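Local coordinates for protein beta-gamma-crystallin (Geodia cydonium, PDB 4IAU) that is of unknown function but binds calcium and belongs to the beta/gamma-crystallin family of Greek key proteins, at residues A[77-82]-A[87-92]. Residues are numbered along the deposited sequence; the frame is centred on the assembly and turned at random. Where two conformers were deposited one is given.
Sequences RPVKTF and TLYKHV. With CA (calcium ion), chain B.
Tyr89 and Arg77 meet where two Greek key domains of a beta/gamma-crystallin face each other, in one part of the interdomain interface, where Tyr89 offers its edge to Arg77 and its hydroxyl to the 77-82 segment. Arg77 NH2 lies 3.4 Å from Tyr89 CD1, at the ring's edge rather than over its face, with guanidinium and ring planes 58° apart. Tyr89 CE1 in turn sits over one face of the guanidinium. At the far end of the ring, Tyr89 OH donates to a water at 2.7 Å, which in turn donates to Pro78 O, bridging the two segments, and both methyls of Val79 lie against the same hydroxyl, each at 3.9 Å. Further along, in the linker's type I turn from Val79 to Phe82, Thr81 OG1 approaches Thr87 OG1 to 2.9 Å; it is set between its own backbone N and carbonyl carbon (chi1 68°), which turns the hydroxyl toward Thr87.

A second shell fixes these groups. The carbonyls of Phe94 and Gly96 both accept from Arg77 NH2, Tyr42 OH is hydrogen-bonded to Arg77 NE, and Asp100 OD1 to Thr87 OG1. Just past Tyr89 the backbone turns into the calcium site shared with Gly112, Ser114 and Asp154, where Lys90 O coordinates the calcium ion at 2.3 Å.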
ATOM      1  N   ARG A  77      -1.288   3.866   6.728  1.00  4.66           N
ATOM      2  CA  ARG A  77      -0.578   4.801   5.864  1.00  4.87           C
ATOM      3  C   ARG A  77      -1.374   5.071   4.607  1.00  4.58           C
ATOM      4  O   ARG A  77      -2.144   4.218   4.144  1.00  5.02           O
ATOM      5  CB  ARG A  77       0.833   4.280   5.496  1.00  5.33           C
ATOM      6  CG  ARG A  77       0.801   2.896   4.830  1.00  5.51           C
ATOM      7  CD  ARG A  77       2.223   2.459   4.491  1.00  5.37           C
ATOM      8  NE  ARG A  77       2.252   1.056   4.130  1.00  5.40           N
ATOM      9  CZ  ARG A  77       3.382   0.353   3.990  1.00  5.25           C
ATOM     10  NH1 ARG A  77       4.563   0.968   4.107  1.00  5.55           N
ATOM     11  NH2 ARG A  77       3.348  -0.934   3.736  1.00  5.48           N
ATOM     12  N   PRO A  78      -1.168   6.231   3.993  1.00  4.72           N
ATOM     13  CA  PRO A  78      -1.797   6.532   2.722  1.00  5.08           C
ATOM     14  C   PRO A  78      -1.049   5.840   1.588  1.00  5.34           C
ATOM     15  O   PRO A  78       0.119   5.494   1.669  1.00  6.09           O
ATOM     16  CB  PRO A  78      -1.675   8.064   2.635  1.00  6.09           C
ATOM     17  CG  PRO A  78      -0.361   8.358   3.362  1.00  6.30           C
ATOM     18  CD  PRO A  78      -0.330   7.374   4.481  1.00  5.67           C
ATOM     19  N   VAL A  79      -1.767   5.691   0.468  1.00  5.72           N
ATOM     20  CA  VAL A  79      -1.182   5.220  -0.756  1.00  5.93           C
ATOM     21  C   VAL A  79      -0.848   6.470  -1.570  1.00  5.79           C
ATOM     22  O   VAL A  79      -1.704   7.087  -2.205  1.00  6.98           O
ATOM     23  CB  VAL A  79      -2.108   4.273  -1.520  1.00  6.77           C
ATOM     24  CG1 VAL A  79      -1.432   3.757  -2.790  1.00  8.21           C
ATOM     25  CG2 VAL A  79      -2.547   3.089  -0.625  1.00  7.41           C
ATOM     26  N   LYS A  80       0.405   6.913  -1.531  1.00  6.22           N
ATOM     27  CA  LYS A  80       0.724   8.256  -1.980  1.00  7.28           C
ATOM     28  C   LYS A  80       0.784   8.375  -3.505  1.00  7.39           C
ATOM     29  O   LYS A  80       0.815   9.493  -4.034  1.00  9.65           O
ATOM     30  CB  LYS A  80       2.047   8.774  -1.360  0.77  7.41           C
ATOM     31  CG  LYS A  80       1.954   8.852   0.162  0.77  9.13           C
ATOM     32  CD  LYS A  80       3.099   9.691   0.740  0.77 10.23           C
ATOM     33  CE  LYS A  80       4.452   9.070   0.481  0.77 10.73           C
ATOM     34  NZ  LYS A  80       4.602   7.634   0.824  0.77  9.89           N
ATOM     35  N   THR A  81       0.712   7.267  -4.217  1.00  7.07           N
ATOM     36  CA  THR A  81       0.591   7.291  -5.669  1.00  6.94           C
ATOM     37  C   THR A  81      -0.832   7.176  -6.140  1.00  7.01           C
ATOM     38  O   THR A  81      -1.022   7.032  -7.370  1.00  8.03           O
ATOM     39  CB  THR A  81       1.513   6.230  -6.313  1.00  7.40           C
ATOM     40  OG1 THR A  81       0.999   5.001  -5.952  1.00  8.84           O
ATOM     41  CG2 THR A  81       2.971   6.477  -5.986  1.00  8.40           C
ATOM     42  N   PHE A  82      -1.807   7.289  -5.263  1.00  7.69           N
ATOM     43  CA  PHE A  82      -3.201   7.421  -5.695  1.00  8.11           C
ATOM     44  C   PHE A  82      -3.257   8.556  -6.722  1.00  8.92           C
ATOM     45  O   PHE A  82      -2.768   9.673  -6.435  1.00 10.43           O
ATOM     46  CB  PHE A  82      -4.007   7.716  -4.463  1.00  9.75           C
ATOM     47  CG  PHE A  82      -5.468   8.023  -4.742  1.00 12.27           C
ATOM     48  CD1 PHE A  82      -6.280   7.144  -5.391  1.00 16.40           C
ATOM     49  CD2 PHE A  82      -6.021   9.207  -4.375  1.00 13.69           C
ATOM     50  CE1 PHE A  82      -7.626   7.414  -5.654  1.00 19.44           C
ATOM     51  CE2 PHE A  82      -7.374   9.519  -4.551  1.00 16.86           C
ATOM     52  CZ  PHE A  82      -8.162   8.573  -5.158  1.00 17.65           C
ATOM     53  N   THR A  87       2.529   1.990  -6.283  1.00  5.99           N
ATOM     54  CA  THR A  87       3.340   1.763  -5.079  1.00  5.82           C
ATOM     55  C   THR A  87       3.586   0.256  -4.955  1.00  5.63           C
ATOM     56  O   THR A  87       2.675  -0.532  -5.150  1.00  6.13           O
ATOM     57  CB  THR A  87       2.680   2.317  -3.805  1.00  6.13           C
ATOM     58  OG1 THR A  87       2.546   3.709  -3.918  1.00  7.58           O
ATOM     59  CG2 THR A  87       3.492   2.071  -2.557  1.00  6.85           C
ATOM     60  N   LEU A  88       4.852  -0.079  -4.656  1.00  5.49           N
ATOM     61  CA  LEU A  88       5.321  -1.433  -4.457  1.00  5.33           C
ATOM     62  C   LEU A  88       5.548  -1.692  -2.959  1.00  5.10           C
ATOM     63  O   LEU A  88       5.947  -0.763  -2.247  1.00  6.10           O
ATOM     64  CB  LEU A  88       6.617  -1.665  -5.210  1.00  5.85           C
ATOM     65  CG  LEU A  88       6.564  -1.293  -6.693  1.00  6.95           C
ATOM     66  CD1 LEU A  88       7.939  -1.578  -7.309  1.00  7.71           C
ATOM     67  CD2 LEU A  88       5.482  -2.048  -7.410  1.00  8.74           C
ATOM     68  N   TYR A  89       5.364  -2.924  -2.545  1.00  5.33           N
ATOM     69  CA  TYR A  89       5.471  -3.290  -1.129  1.00  5.39           C
ATOM     70  C   TYR A  89       6.307  -4.545  -0.970  1.00  5.44           C
ATOM     71  O   TYR A  89       6.261  -5.479  -1.798  1.00  5.73           O
ATOM     72  CB  TYR A  89       4.078  -3.525  -0.552  1.00  5.26           C
ATOM     73  CG  TYR A  89       3.195  -2.328  -0.629  1.00  5.61           C
ATOM     74  CD1 TYR A  89       3.155  -1.391   0.388  1.00  6.10           C
ATOM     75  CD2 TYR A  89       2.352  -2.106  -1.728  1.00  6.18           C
ATOM     76  CE1 TYR A  89       2.319  -0.269   0.326  1.00  5.80           C
ATOM     77  CE2 TYR A  89       1.538  -1.003  -1.806  1.00  6.25           C
ATOM     78  CZ  TYR A  89       1.526  -0.075  -0.771  1.00  5.72           C
ATOM     79  OH  TYR A  89       0.686   1.012  -0.903  1.00  6.71           O
ATOM     80  N   LYS A  90       7.085  -4.563   0.107  1.00  5.63           N
ATOM     81  CA  LYS A  90       7.989  -5.692   0.378  1.00  6.09           C
ATOM     82  C   LYS A  90       7.222  -6.967   0.687  1.00  5.88           C
ATOM     83  O   LYS A  90       7.648  -8.052   0.315  1.00  7.83           O
ATOM     84  CB  LYS A  90       8.894  -5.342   1.552  1.00  6.94           C
ATOM     85  CG  LYS A  90       9.902  -6.427   1.882  1.00  8.07           C
ATOM     86  CD  LYS A  90      10.801  -6.068   3.037  1.00  9.57           C
ATOM     87  CE  LYS A  90      11.830  -7.126   3.296  1.00 11.35           C
ATOM     88  NZ  LYS A  90      12.651  -6.775   4.505  1.00 14.60           N
ATOM     89  N   HIS A  91       6.089  -6.891   1.382  1.00  5.95           N
ATOM     90  CA  HIS A  91       5.342  -8.080   1.785  1.00  6.02           C
ATOM     91  C   HIS A  91       4.050  -8.199   0.970  1.00  5.92           C
ATOM     92  O   HIS A  91       3.578  -7.218   0.383  1.00  6.34           O
ATOM     93  CB  HIS A  91       5.028  -8.064   3.248  1.00  6.28           C
ATOM     94  CG  HIS A  91       6.194  -7.974   4.131  1.00  6.48           C
ATOM     95  ND1 HIS A  91       7.347  -8.675   3.900  1.00  6.63           N
ATOM     96  CD2 HIS A  91       6.390  -7.226   5.217  1.00  9.21           C
ATOM     97  CE1 HIS A  91       8.217  -8.367   4.850  1.00 10.43           C
ATOM     98  NE2 HIS A  91       7.675  -7.499   5.677  1.00  6.87           N
ATOM     99  N   VAL A  92       3.528  -9.410   0.962  1.00  6.21           N
ATOM    100  CA  VAL A  92       2.177  -9.610   0.449  1.00  6.07           C
ATOM    101  C   VAL A  92       1.222  -8.697   1.227  1.00  5.83           C
ATOM    102  O   VAL A  92       1.499  -8.212   2.324  1.00  6.14           O
ATOM    103  CB  VAL A  92       1.727 -11.060   0.535  1.00  7.06           C
ATOM    104  CG1 VAL A  92       2.578 -11.974  -0.347  1.00  8.66           C
ATOM    105  CG2 VAL A  92       1.677 -11.582   1.989  1.00  7.38           C
TER
HETATM  106 CA    CA B 800       8.962  -9.835  -0.250  1.00 10.30          CA
HETATM  107  O   HOH W   1       1.032   2.760   1.182  1.00  7.79           O
HETATM  108  O   HOH W   2      10.971  -9.732   0.961  1.00 12.91           O